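Local coordinates for protein time interval measuring enzyme TIME (Bombyx mori, PDB 2E47) that probably breaks down superoxide radicals as a copper- and zinc-binding dismutase and is known as a time interval measuring clock protein, at residues A[21-26]-A[37-42]; A[88-93]-A[125-130]; A[120-125]-A[145-150]. All coordinates share one frame; numbering follows the deposited sequence.

Contact 1 of 3, residues A[21-26]-A[37-42]. With NAG (2-acetamido-2-deoxy-beta-D-glucopyranose), chain C.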
ATOM      1  N   GLY A  21      11.790  -0.486   8.767  1.00 24.84           N
ATOM      2  CA  GLY A  21      12.453   0.141   7.652  1.00 24.44           C
ATOM      3  C   GLY A  21      11.555   0.914   6.743  1.00 24.54           C
ATOM      4  O   GLY A  21      10.332   0.804   6.822  1.00 25.02           O
ATOM      5  N   ASN A  22      12.186   1.732   5.906  1.00 25.42           N
ATOM      6  CA  ASN A  22      11.546   2.458   4.807  1.00 26.08           C
ATOM      7  C   ASN A  22      12.315   2.078   3.572  1.00 25.00           C
ATOM      8  O   ASN A  22      13.560   2.090   3.590  1.00 24.28           O
ATOM      9  CB  ASN A  22      11.726   3.983   4.970  1.00 28.80           C
ATOM     10  CG  ASN A  22      11.144   4.499   6.305  1.00 35.55           C
ATOM     11  OD1 ASN A  22       9.939   4.297   6.561  1.00 35.05           O
ATOM     12  ND2 ASN A  22      12.012   5.077   7.179  1.00 43.65           N
ATOM     13  N   ILE A  23      11.579   1.779   2.515  1.00 23.25           N
ATOM     14  CA  ILE A  23      12.148   1.540   1.170  1.00 23.61           C
ATOM     15  C   ILE A  23      11.447   2.412   0.168  1.00 23.24           C
ATOM     16  O   ILE A  23      10.232   2.343   0.062  1.00 20.91           O
ATOM     17  CB  ILE A  23      12.068   0.034   0.777  1.00 25.08           C
ATOM     18  CG1 ILE A  23      12.790  -0.802   1.845  1.00 25.29           C
ATOM     19  CG2 ILE A  23      12.742  -0.252  -0.656  1.00 24.25           C
ATOM     20  CD1 ILE A  23      11.836  -1.286   2.834  1.00 32.84           C
ATOM     21  N   THR A  24      12.240   3.209  -0.563  1.00 21.24           N
ATOM     22  CA  THR A  24      11.793   4.232  -1.447  1.00 21.31           C
ATOM     23  C   THR A  24      12.137   3.800  -2.910  1.00 20.88           C
ATOM     24  O   THR A  24      13.176   3.214  -3.113  1.00 18.73           O
ATOM     25  CB  THR A  24      12.562   5.518  -0.993  1.00 23.66           C
ATOM     26  OG1 THR A  24      11.747   6.315  -0.074  1.00 30.33           O
ATOM     27  CG2 THR A  24      13.104   6.273  -2.054  1.00 24.29           C
ATOM     28  N   PHE A  25      11.301   4.134  -3.890  1.00 18.90           N
ATOM     29  CA  PHE A  25      11.550   3.729  -5.290  1.00 20.61           C
ATOM     30  C   PHE A  25      11.470   4.980  -6.110  1.00 21.79           C
ATOM     31  O   PHE A  25      10.455   5.633  -6.068  1.00 21.95           O
ATOM     32  CB  PHE A  25      10.427   2.803  -5.747  1.00 19.85           C
ATOM     33  CG  PHE A  25      10.310   1.535  -4.928  1.00 20.25           C
ATOM     34  CD1 PHE A  25      10.881   0.350  -5.404  1.00 25.21           C
ATOM     35  CD2 PHE A  25       9.665   1.533  -3.703  1.00 21.23           C
ATOM     36  CE1 PHE A  25      10.796  -0.814  -4.668  1.00 25.89           C
ATOM     37  CE2 PHE A  25       9.558   0.367  -2.922  1.00 23.53           C
ATOM     38  CZ  PHE A  25      10.108  -0.822  -3.412  1.00 21.03           C
ATOM     39  N   THR A  26      12.474   5.298  -6.907  1.00 22.93           N
ATOM     40  CA  THR A  26      12.466   6.540  -7.648  1.00 25.56           C
ATOM     41  C   THR A  26      12.943   6.228  -9.037  1.00 26.94           C
ATOM     42  O   THR A  26      13.917   5.493  -9.217  1.00 28.19           O
ATOM     43  CB  THR A  26      13.390   7.595  -6.952  1.00 26.76           C
ATOM     44  OG1 THR A  26      14.713   7.099  -6.958  1.00 33.93           O
ATOM     45  CG2 THR A  26      13.113   7.639  -5.500  1.00 24.64           C
ATOM     46  N   GLY A  37      17.100   2.682   1.016  1.00 23.95           N
ATOM     47  CA  GLY A  37      16.519   2.846   2.329  1.00 22.21           C
ATOM     48  C   GLY A  37      17.346   2.062   3.291  1.00 22.10           C
ATOM     49  O   GLY A  37      18.517   1.726   2.999  1.00 20.82           O
ATOM     50  N   GLY A  38      16.731   1.726   4.421  1.00 23.22           N
ATOM     51  CA  GLY A  38      17.475   1.182   5.543  1.00 22.79           C
ATOM     52  C   GLY A  38      16.486   0.329   6.246  1.00 23.79           C
ATOM     53  O   GLY A  38      15.318   0.685   6.278  1.00 25.03           O
ATOM     54  N   ILE A  39      16.931  -0.803   6.792  1.00 22.88           N
ATOM     55  CA  ILE A  39      16.062  -1.685   7.590  1.00 22.34           C
ATOM     56  C   ILE A  39      16.917  -2.027   8.782  1.00 22.68           C
ATOM     57  O   ILE A  39      18.108  -2.171   8.626  1.00 23.62           O
ATOM     58  CB  ILE A  39      15.682  -2.956   6.822  1.00 21.67           C
ATOM     59  CG1 ILE A  39      14.974  -2.605   5.499  1.00 21.79           C
ATOM     60  CG2 ILE A  39      14.778  -3.895   7.640  1.00 20.20           C
ATOM     61  CD1 ILE A  39      14.883  -3.894   4.654  1.00 25.98           C
ATOM     62  N   THR A  40      16.340  -2.081   9.971  1.00 23.07           N
ATOM     63  CA  THR A  40      17.035  -2.639  11.122  1.00 25.59           C
ATOM     64  C   THR A  40      16.258  -3.815  11.712  1.00 23.55           C
ATOM     65  O   THR A  40      15.031  -3.920  11.595  1.00 23.40           O
ATOM     66  CB  THR A  40      17.227  -1.566  12.229  1.00 27.88           C
ATOM     67  OG1 THR A  40      15.922  -1.109  12.619  1.00 33.48           O
ATOM     68  CG2 THR A  40      17.957  -0.405  11.644  1.00 29.85           C
ATOM     69  N   GLY A  41      16.976  -4.729  12.330  1.00 23.27           N
ATOM     70  CA  GLY A  41      16.324  -5.794  13.067  1.00 22.27           C
ATOM     71  C   GLY A  41      16.766  -7.204  12.755  1.00 22.38           C
ATOM     72  O   GLY A  41      16.245  -8.123  13.349  1.00 22.56           O
ATOM     73  N   LEU A  42      17.688  -7.417  11.811  1.00 21.16           N
ATOM     74  CA  LEU A  42      18.178  -8.779  11.625  1.00 22.44           C
ATOM     75  C   LEU A  42      19.673  -8.855  11.800  1.00 22.18           C
ATOM     76  O   LEU A  42      20.376  -7.896  11.539  1.00 23.92           O
ATOM     77  CB  LEU A  42      17.843  -9.335  10.260  1.00 22.00           C
ATOM     78  CG  LEU A  42      16.374  -9.529   9.962  1.00 22.79           C
ATOM     79  CD1 LEU A  42      16.254  -9.624   8.423  1.00 17.83           C
ATOM     80  CD2 LEU A  42      15.824 -10.676  10.710  1.00 19.63           C
TER
HETATM   81  C1  NAG C   1      11.655   6.410   7.660  1.00 59.31           C
HETATM   82  C2  NAG C   1      11.313   7.847   7.217  1.00 67.55           C
HETATM   83  C3  NAG C   1      11.423   8.892   8.347  1.00 70.91           C
HETATM   84  C4  NAG C   1      11.256   8.422   9.797  1.00 74.69           C
HETATM   85  C5  NAG C   1      11.288   6.903   9.982  1.00 72.96           C
HETATM   86  C6  NAG C   1      10.364   6.463  11.124  1.00 74.31           C
HETATM   87  C7  NAG C   1      11.629   8.512   4.791  1.00 69.84           C
HETATM   88  C8  NAG C   1      10.637   7.538   4.267  1.00 69.46           C
HETATM   89  N2  NAG C   1      12.098   8.320   6.048  1.00 69.26           N
HETATM   90  O3  NAG C   1      10.544   9.971   8.098  1.00 69.01           O
HETATM   91  O4  NAG C   1      12.425   8.890  10.433  1.00 84.03           O
HETATM   92  O5  NAG C   1      10.891   6.200   8.812  1.00 66.64           O
HETATM   93  O6  NAG C   1      10.671   7.081  12.360  1.00 75.88           O
HETATM   94  O7  NAG C   1      11.954   9.425   4.031  1.00 70.39           O
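G21 stands opposite I39 and N22 opposite G38 where strand 20-27 runs antiparallel to strand 33-40, the segments at 156° with their axes 4.9 Å apart at closest approach. N22 and G38 are the hydrogen-bonded pair of the ladder. G38 N gives to N22 O at 3.3 Å, the donor almost in line with the carbonyl bond, while the return bond from N22 N to G38 O is weak. N22 O also receives G37 CA in a CA-H...O contact of 3.3 Å, which makes two donors from the partner strand on one oxygen. Glycines allow this closeness: G21 CA lies 3.2 Å from G38 O, and a side chain at G21 would strike that oxygen and I39 CG1. One at G37 would run into N22 O, and the backbone angles there call for glycine in any case.

Side chains share little across the pair. I23 CD1 touches I39 CG1 at 4.3 Å; a chi2 of 95°, off the staggered values, carries CD1 to that place. Around them L14 and I101 of the flanking strands add to the apolar packing. N22 leaves from the face opposite that of I39. Its CG is anti to the carbonyl carbon, and beyond it ND2 is bonded covalently to NAG C1 at 1.5 Å. The acetamido methyl C8 of the sugar folds back to 3.8 Å from N22 CB. V13 of strand 9-15 packs on N22, and so does S58 of the second subunit.

N22, I23 and T24 form an N-linked glycosylation sequon, Asn-X-Thr. One face of this hairpin therefore serves the hydrophobic interior of the barrel, and the other carries a polar sugar fixed through an amide nitrogen.

Contact 2 of 3, residues A[88-93]-A[125-130]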
ATOM      1  N   LEU A  88      14.399  -8.795  -6.523  1.00 23.25           N
ATOM      2  CA  LEU A  88      15.379  -7.703  -6.286  1.00 24.07           C
ATOM      3  C   LEU A  88      16.627  -8.267  -5.690  1.00 25.09           C
ATOM      4  O   LEU A  88      17.592  -7.534  -5.553  1.00 28.70           O
ATOM      5  CB  LEU A  88      14.851  -6.591  -5.360  1.00 22.64           C
ATOM      6  CG  LEU A  88      13.578  -5.884  -5.864  1.00 26.35           C
ATOM      7  CD1 LEU A  88      12.838  -5.143  -4.728  1.00 28.77           C
ATOM      8  CD2 LEU A  88      13.871  -4.936  -7.035  1.00 29.72           C
ATOM      9  N   GLY A  89      16.642  -9.534  -5.289  1.00 23.41           N
ATOM     10  CA  GLY A  89      17.871 -10.084  -4.742  1.00 22.06           C
ATOM     11  C   GLY A  89      17.848 -10.265  -3.216  1.00 22.00           C
ATOM     12  O   GLY A  89      16.816 -10.654  -2.681  1.00 22.42           O
ATOM     13  N   ASN A  90      18.986 -10.064  -2.565  1.00 19.19           N
ATOM     14  CA  ASN A  90      19.123 -10.180  -1.109  1.00 21.05           C
ATOM     15  C   ASN A  90      19.522  -8.838  -0.608  1.00 22.06           C
ATOM     16  O   ASN A  90      20.227  -8.114  -1.341  1.00 23.61           O
ATOM     17  CB  ASN A  90      20.289 -11.141  -0.757  1.00 18.84           C
ATOM     18  CG  ASN A  90      19.945 -12.614  -1.024  1.00 18.66           C
ATOM     19  OD1 ASN A  90      20.637 -13.314  -1.775  1.00 22.11           O
ATOM     20  ND2 ASN A  90      18.925 -13.087  -0.384  1.00 10.15           N
ATOM     21  N   VAL A  91      19.137  -8.501   0.625  1.00 22.34           N
ATOM     22  CA  VAL A  91      19.666  -7.310   1.288  1.00 22.46           C
ATOM     23  C   VAL A  91      20.635  -7.751   2.370  1.00 21.89           C
ATOM     24  O   VAL A  91      20.432  -8.774   2.985  1.00 21.02           O
ATOM     25  CB  VAL A  91      18.560  -6.375   1.911  1.00 21.98           C
ATOM     26  CG1 VAL A  91      17.671  -5.864   0.823  1.00 26.61           C
ATOM     27  CG2 VAL A  91      17.707  -7.077   2.888  1.00 21.85           C
ATOM     28  N   VAL A  92      21.679  -6.957   2.604  1.00 21.67           N
ATOM     29  CA  VAL A  92      22.704  -7.327   3.557  1.00 21.36           C
ATOM     30  C   VAL A  92      22.631  -6.540   4.849  1.00 22.72           C
ATOM     31  O   VAL A  92      22.550  -5.317   4.795  1.00 24.23           O
ATOM     32  CB  VAL A  92      24.067  -7.072   2.939  1.00 22.66           C
ATOM     33  CG1 VAL A  92      25.157  -7.366   3.993  1.00 21.91           C
ATOM     34  CG2 VAL A  92      24.210  -7.922   1.578  1.00 20.48           C
ATOM     35  N   PHE A  93      22.638  -7.235   5.989  1.00 21.83           N
ATOM     36  CA  PHE A  93      22.671  -6.597   7.308  1.00 22.48           C
ATOM     37  C   PHE A  93      24.090  -6.564   7.860  1.00 24.55           C
ATOM     38  O   PHE A  93      24.861  -7.488   7.619  1.00 23.72           O
ATOM     39  CB  PHE A  93      21.736  -7.323   8.291  1.00 20.66           C
ATOM     40  CG  PHE A  93      20.311  -7.009   8.048  1.00 21.46           C
ATOM     41  CD1 PHE A  93      19.648  -6.100   8.852  1.00 21.16           C
ATOM     42  CD2 PHE A  93      19.637  -7.577   6.937  1.00 19.24           C
ATOM     43  CE1 PHE A  93      18.358  -5.763   8.594  1.00 20.19           C
ATOM     44  CE2 PHE A  93      18.309  -7.288   6.699  1.00 20.90           C
ATOM     45  CZ  PHE A  93      17.662  -6.375   7.538  1.00 20.49           C
ATOM     46  N   GLU A 125      13.218 -14.736   5.656  1.00 19.71           N
ATOM     47  CA  GLU A 125      13.990 -15.204   6.773  1.00 22.90           C
ATOM     48  C   GLU A 125      15.386 -15.703   6.396  1.00 20.87           C
ATOM     49  O   GLU A 125      16.272 -15.747   7.229  1.00 20.76           O
ATOM     50  CB  GLU A 125      13.192 -16.279   7.559  1.00 24.17           C
ATOM     51  CG  GLU A 125      13.506 -17.739   7.257  1.00 31.97           C
ATOM     52  CD  GLU A 125      12.309 -18.705   7.640  1.00 33.45           C
ATOM     53  OE1 GLU A 125      11.543 -18.359   8.597  1.00 45.83           O
ATOM     54  OE2 GLU A 125      12.145 -19.784   7.000  1.00 38.37           O
ATOM     55  N   LYS A 126      15.590 -16.065   5.133  1.00 19.98           N
ATOM     56  CA  LYS A 126      16.943 -16.424   4.660  1.00 20.60           C
ATOM     57  C   LYS A 126      17.276 -15.926   3.307  1.00 18.88           C
ATOM     58  O   LYS A 126      16.429 -15.332   2.613  1.00 16.35           O
ATOM     59  CB  LYS A 126      17.214 -17.913   4.729  1.00 22.60           C
ATOM     60  CG  LYS A 126      16.220 -18.832   4.091  1.00 25.65           C
ATOM     61  CD  LYS A 126      16.319 -20.134   4.860  1.00 34.03           C
ATOM     62  CE  LYS A 126      15.821 -21.347   4.013  1.00 39.80           C
ATOM     63  NZ  LYS A 126      16.677 -22.581   4.210  1.00 40.32           N
ATOM     64  N   ALA A 127      18.503 -16.215   2.927  1.00 19.66           N
ATOM     65  CA  ALA A 127      19.055 -15.732   1.672  1.00 21.08           C
ATOM     66  C   ALA A 127      18.328 -16.307   0.457  1.00 21.77           C
ATOM     67  O   ALA A 127      17.871 -17.435   0.463  1.00 23.20           O
ATOM     68  CB  ALA A 127      20.551 -16.058   1.586  1.00 21.35           C
ATOM     69  N   ASP A 128      18.215 -15.507  -0.576  1.00 22.32           N
ATOM     70  CA  ASP A 128      17.731 -15.969  -1.882  1.00 24.16           C
ATOM     71  C   ASP A 128      18.909 -16.698  -2.569  1.00 23.22           C
ATOM     72  O   ASP A 128      19.980 -16.111  -2.686  1.00 22.24           O
ATOM     73  CB  ASP A 128      17.395 -14.702  -2.670  1.00 24.15           C
ATOM     74  CG  ASP A 128      16.689 -14.966  -4.011  1.00 27.20           C
ATOM     75  OD1 ASP A 128      15.970 -14.025  -4.440  1.00 22.73           O
ATOM     76  OD2 ASP A 128      16.860 -16.051  -4.639  1.00 25.73           O
ATOM     77  N   ASP A 129      18.701 -17.930  -3.065  1.00 24.38           N
ATOM     78  CA  ASP A 129      19.796 -18.704  -3.707  1.00 24.35           C
ATOM     79  C   ASP A 129      19.790 -18.526  -5.249  1.00 24.84           C
ATOM     80  O   ASP A 129      20.526 -19.194  -6.003  1.00 25.39           O
ATOM     81  CB  ASP A 129      19.673 -20.180  -3.299  1.00 24.14           C
ATOM     82  CG  ASP A 129      18.465 -20.887  -3.964  1.00 27.83           C
ATOM     83  OD1 ASP A 129      18.119 -22.001  -3.494  1.00 28.31           O
ATOM     84  OD2 ASP A 129      17.841 -20.345  -4.936  1.00 23.83           O
ATOM     85  N   TYR A 130      18.938 -17.611  -5.694  1.00 23.28           N
ATOM     86  CA  TYR A 130      18.879 -17.069  -7.050  1.00 22.99           C
ATOM     87  C   TYR A 130      18.464 -18.120  -8.066  1.00 25.88           C
ATOM     88  O   TYR A 130      18.719 -17.949  -9.263  1.00 25.40           O
ATOM     89  CB  TYR A 130      20.162 -16.389  -7.475  1.00 21.92           C
ATOM     90  CG  TYR A 130      20.737 -15.363  -6.550  1.00 22.55           C
ATOM     91  CD1 TYR A 130      20.003 -14.212  -6.174  1.00 20.99           C
ATOM     92  CD2 TYR A 130      22.054 -15.515  -6.056  1.00 21.99           C
ATOM     93  CE1 TYR A 130      20.568 -13.229  -5.321  1.00 21.82           C
ATOM     94  CE2 TYR A 130      22.590 -14.594  -5.178  1.00 24.50           C
ATOM     95  CZ  TYR A 130      21.857 -13.438  -4.830  1.00 25.64           C
ATOM     96  OH  TYR A 130      22.444 -12.508  -3.993  1.00 27.77           O
TER
HETATM   97  O   HOH W   1      21.562  -9.989  -4.605  1.00 38.81           O
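The ring of Y130 is met at its edge by G89, whose CA lies near the ring plane, 4.2 Å from Y130 CE1, while one face carries the carbonyl of its own loop, D128 O, 3.7 Å above the plane and over the ring centre. The ring of H77 also meets Y130, with the planes at about 55°. N90 brings the second flat group. Its side chain points toward the loop and comes in between the backbone of D128 and the phenol end of Y130, with the amide plane turned 59° from the ring; which way round the amide sits is doubtful. A water ties the same two residues together, accepting from N90 N at 3.3 Å and lying 2.7 Å from Y130 OH.

D128 holds the loop in shape. Its OD2 takes Y130 N at 2.8 Å, an Asx turn in which the donor arrives on the anti side, 33° out of the carboxylate plane. OD2 also accepts from the zinc ligand H75, and OD1 from the copper ligand H50. The carboxylate thus bridges the outer shells of both metals, as in the secondary bridge known from Cu,Zn superoxide dismutases.

Strand 87-93, at one end of the sheet, is bonded to strand 45-52 through G89 with F49 and V91 with Y47. N90 and A127 both touch E46 of that strand, K126 bonds to G48, and D129 reaches S138 at the start of helix 138-141.

Contact 3 of 3, residues A[120-125]-A[145-150]. With CU (copper (II) ion), chain E.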
ATOM      1  N   ALA A 120       3.590  -5.617  -3.059  1.00 21.83           N
ATOM      2  CA  ALA A 120       4.160  -5.658  -1.680  1.00 20.76           C
ATOM      3  C   ALA A 120       5.648  -5.960  -1.769  1.00 21.56           C
ATOM      4  O   ALA A 120       6.092  -6.681  -2.675  1.00 19.37           O
ATOM      5  CB  ALA A 120       3.500  -6.730  -0.872  1.00 20.01           C
ATOM      6  N   VAL A 121       6.432  -5.369  -0.864  1.00 21.37           N
ATOM      7  CA  VAL A 121       7.809  -5.797  -0.715  1.00 21.87           C
ATOM      8  C   VAL A 121       7.766  -6.809   0.428  1.00 21.76           C
ATOM      9  O   VAL A 121       7.010  -6.605   1.417  1.00 22.52           O
ATOM     10  CB  VAL A 121       8.667  -4.595  -0.329  1.00 22.67           C
ATOM     11  CG1 VAL A 121       9.953  -5.115   0.183  1.00 29.44           C
ATOM     12  CG2 VAL A 121       8.960  -3.836  -1.549  1.00 24.86           C
ATOM     13  N   VAL A 122       8.552  -7.870   0.329  1.00 17.70           N
ATOM     14  CA  VAL A 122       8.589  -8.902   1.358  1.00 16.87           C
ATOM     15  C   VAL A 122      10.040  -9.231   1.687  1.00 17.99           C
ATOM     16  O   VAL A 122      10.849  -9.515   0.770  1.00 17.44           O
ATOM     17  CB  VAL A 122       7.931 -10.213   0.974  1.00 16.41           C
ATOM     18  CG1 VAL A 122       8.050 -11.227   2.162  1.00 14.54           C
ATOM     19  CG2 VAL A 122       6.461  -9.965   0.630  1.00 16.39           C
ATOM     20  N   LEU A 123      10.361  -9.164   2.980  1.00 16.76           N
ATOM     21  CA  LEU A 123      11.699  -9.540   3.467  1.00 17.76           C
ATOM     22  C   LEU A 123      11.582 -10.915   4.030  1.00 18.11           C
ATOM     23  O   LEU A 123      10.705 -11.159   4.897  1.00 19.17           O
ATOM     24  CB  LEU A 123      12.100  -8.626   4.620  1.00 17.41           C
ATOM     25  CG  LEU A 123      13.426  -8.811   5.350  1.00 20.65           C
ATOM     26  CD1 LEU A 123      14.597  -8.602   4.436  1.00 21.19           C
ATOM     27  CD2 LEU A 123      13.472  -7.767   6.467  1.00 20.53           C
ATOM     28  N   HIS A 124      12.547 -11.761   3.688  1.00 17.89           N
ATOM     29  CA  HIS A 124      12.470 -13.164   4.023  1.00 18.39           C
ATOM     30  C   HIS A 124      13.442 -13.553   5.086  1.00 19.00           C
ATOM     31  O   HIS A 124      14.411 -12.810   5.368  1.00 16.91           O
ATOM     32  CB  HIS A 124      12.790 -13.963   2.732  1.00 18.55           C
ATOM     33  CG  HIS A 124      11.726 -13.847   1.711  1.00 19.24           C
ATOM     34  ND1 HIS A 124      10.590 -14.621   1.749  1.00 20.39           N
ATOM     35  CD2 HIS A 124      11.612 -13.047   0.631  1.00 19.71           C
ATOM     36  CE1 HIS A 124       9.832 -14.312   0.711  1.00 22.58           C
ATOM     37  NE2 HIS A 124      10.436 -13.377  -0.002  1.00 27.72           N
ATOM     38  N   GLU A 125      13.218 -14.736   5.656  1.00 19.71           N
ATOM     39  CA  GLU A 125      13.990 -15.204   6.773  1.00 22.90           C
ATOM     40  C   GLU A 125      15.386 -15.703   6.396  1.00 20.87           C
ATOM     41  O   GLU A 125      16.272 -15.747   7.229  1.00 20.76           O
ATOM     42  CB  GLU A 125      13.192 -16.279   7.559  1.00 24.17           C
ATOM     43  CG  GLU A 125      13.506 -17.739   7.257  1.00 31.97           C
ATOM     44  CD  GLU A 125      12.309 -18.705   7.640  1.00 33.45           C
ATOM     45  OE1 GLU A 125      11.543 -18.359   8.597  1.00 45.83           O
ATOM     46  OE2 GLU A 125      12.145 -19.784   7.000  1.00 38.37           O
ATOM     47  N   GLY A 145      12.669 -18.915   2.191  1.00 24.59           N
ATOM     48  CA  GLY A 145      12.019 -19.335   3.428  1.00 25.07           C
ATOM     49  C   GLY A 145      10.829 -18.458   3.767  1.00 25.03           C
ATOM     50  O   GLY A 145      10.266 -17.839   2.889  1.00 25.01           O
ATOM     51  N   GLY A 146      10.479 -18.405   5.057  1.00 24.28           N
ATOM     52  CA  GLY A 146       9.319 -17.682   5.554  1.00 23.02           C
ATOM     53  C   GLY A 146       9.528 -16.177   5.432  1.00 23.95           C
ATOM     54  O   GLY A 146      10.615 -15.692   5.066  1.00 23.21           O
ATOM     55  N   ARG A 147       8.459 -15.446   5.746  1.00 24.00           N
ATOM     56  CA  ARG A 147       8.344 -14.048   5.414  1.00 23.59           C
ATOM     57  C   ARG A 147       8.430 -13.283   6.708  1.00 24.27           C
ATOM     58  O   ARG A 147       7.589 -13.446   7.544  1.00 23.71           O
ATOM     59  CB  ARG A 147       6.990 -13.834   4.742  1.00 23.00           C
ATOM     60  CG  ARG A 147       6.892 -14.652   3.427  1.00 21.73           C
ATOM     61  CD  ARG A 147       5.684 -14.314   2.611  1.00 22.34           C
ATOM     62  NE  ARG A 147       5.669 -15.210   1.471  1.00 23.98           N
ATOM     63  CZ  ARG A 147       4.793 -15.208   0.469  1.00 25.48           C
ATOM     64  NH1 ARG A 147       4.928 -16.112  -0.492  1.00 25.64           N
ATOM     65  NH2 ARG A 147       3.794 -14.331   0.413  1.00 24.49           N
ATOM     66  N   VAL A 148       9.467 -12.481   6.895  1.00 24.74           N
ATOM     67  CA  VAL A 148       9.627 -11.877   8.243  1.00 24.47           C
ATOM     68  C   VAL A 148       8.934 -10.509   8.353  1.00 23.58           C
ATOM     69  O   VAL A 148       8.587 -10.082   9.444  1.00 22.82           O
ATOM     70  CB  VAL A 148      11.092 -11.831   8.745  1.00 24.85           C
ATOM     71  CG1 VAL A 148      11.713 -13.242   8.755  1.00 27.17           C
ATOM     72  CG2 VAL A 148      11.914 -10.962   7.915  1.00 23.96           C
ATOM     73  N   ALA A 149       8.769  -9.807   7.218  1.00 22.43           N
ATOM     74  CA  ALA A 149       8.045  -8.544   7.209  1.00 20.66           C
ATOM     75  C   ALA A 149       7.639  -8.219   5.800  1.00 20.17           C
ATOM     76  O   ALA A 149       8.290  -8.663   4.859  1.00 18.53           O
ATOM     77  CB  ALA A 149       8.994  -7.420   7.807  1.00 18.72           C
ATOM     78  N   CYS A 150       6.579  -7.411   5.664  1.00 20.94           N
ATOM     79  CA  CYS A 150       6.106  -6.953   4.371  1.00 23.59           C
ATOM     80  C   CYS A 150       5.486  -5.583   4.456  1.00 22.94           C
ATOM     81  O   CYS A 150       5.045  -5.162   5.545  1.00 23.04           O
ATOM     82  CB  CYS A 150       5.053  -7.933   3.761  1.00 23.98           C
ATOM     83  SG  CYS A 150       3.821  -8.511   4.831  1.00 35.56           S
TER
HETATM   84 CU    CU E 171       9.691 -13.711  -1.914  1.00 52.69          CU
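H124 begins against G146: its CB lies 3.6 Å from G146 O, just ahead of strand 147-155, which pairs antiparallel with strand 120-124. CG, anti to the carbonyl carbon and beside the backbone N (chi1 -69°), stays close to that same oxygen. Along the ring, ND1 gives weak hydrogen bonds to two backbone carbonyls, G145 O at 3.4 Å and G146 O, the latter near the ring plane. CE1 comes to 4.0 Å from R147 CG, CD2 lies on the copper side of the ring, and V122 CG1 stands 3.8 Å above one face, offset toward the rim. At the tip NE2 binds the copper at 2.1 Å, with H50, H52 and H67 as the other ligands.

R147 runs beside H124, pointing the same way, its guanidinium plane 84° from the ring. NH2 gives to G65 O and C61 O, which hold the guanidinium near the copper side of H124, consistent with the active-site arginine of the family.

Between L123 and H124 the register slips by one: V148 N and, weakly, A149 N both give to L123 O, a classic beta bulge. V148 spans two partners there, CG2 at 3.7 Å from L123 CG and CG1 at 3.6 Å from E125 CB. An alanine in place of V148 lacks both methyls and would probably open a gap beside L123 CG and leave E125 CB without its apolar neighbour. E125 OE2 takes G146 N at 2.9 Å from above the carboxylate plane, with a nearly straight bond (179°).

C150 pairs with V122 and is joined to C61 by a disulfide that ties strand 147-155 to the loop after strand 45-52. Strand 120-124 lies between these two strands, bonded to 45-52 through V122 with H50 and H124 with G48.

How the contacts relate
All three contacts draw on one antiparallel sheet, and all are partly buried. Contact 1 is a local hairpin with glycan chemistry on its outer face; the side chain of I39 is about 13 Å from the copper. Contact 3 joins two strands that follow one another across a long loop, buries the most surface and supplies a metal ligand; its middle is buried, its end at E125 and G145 exposed. Contact 2 sets an end strand against a loop and acts through second-shell bonds to metal ligands. E125 belongs to both 2 and 3. The interior is shared: F25 meets V121, V91 CG2 meets L123 CD1, and F93 packs against the backbone of 39-42.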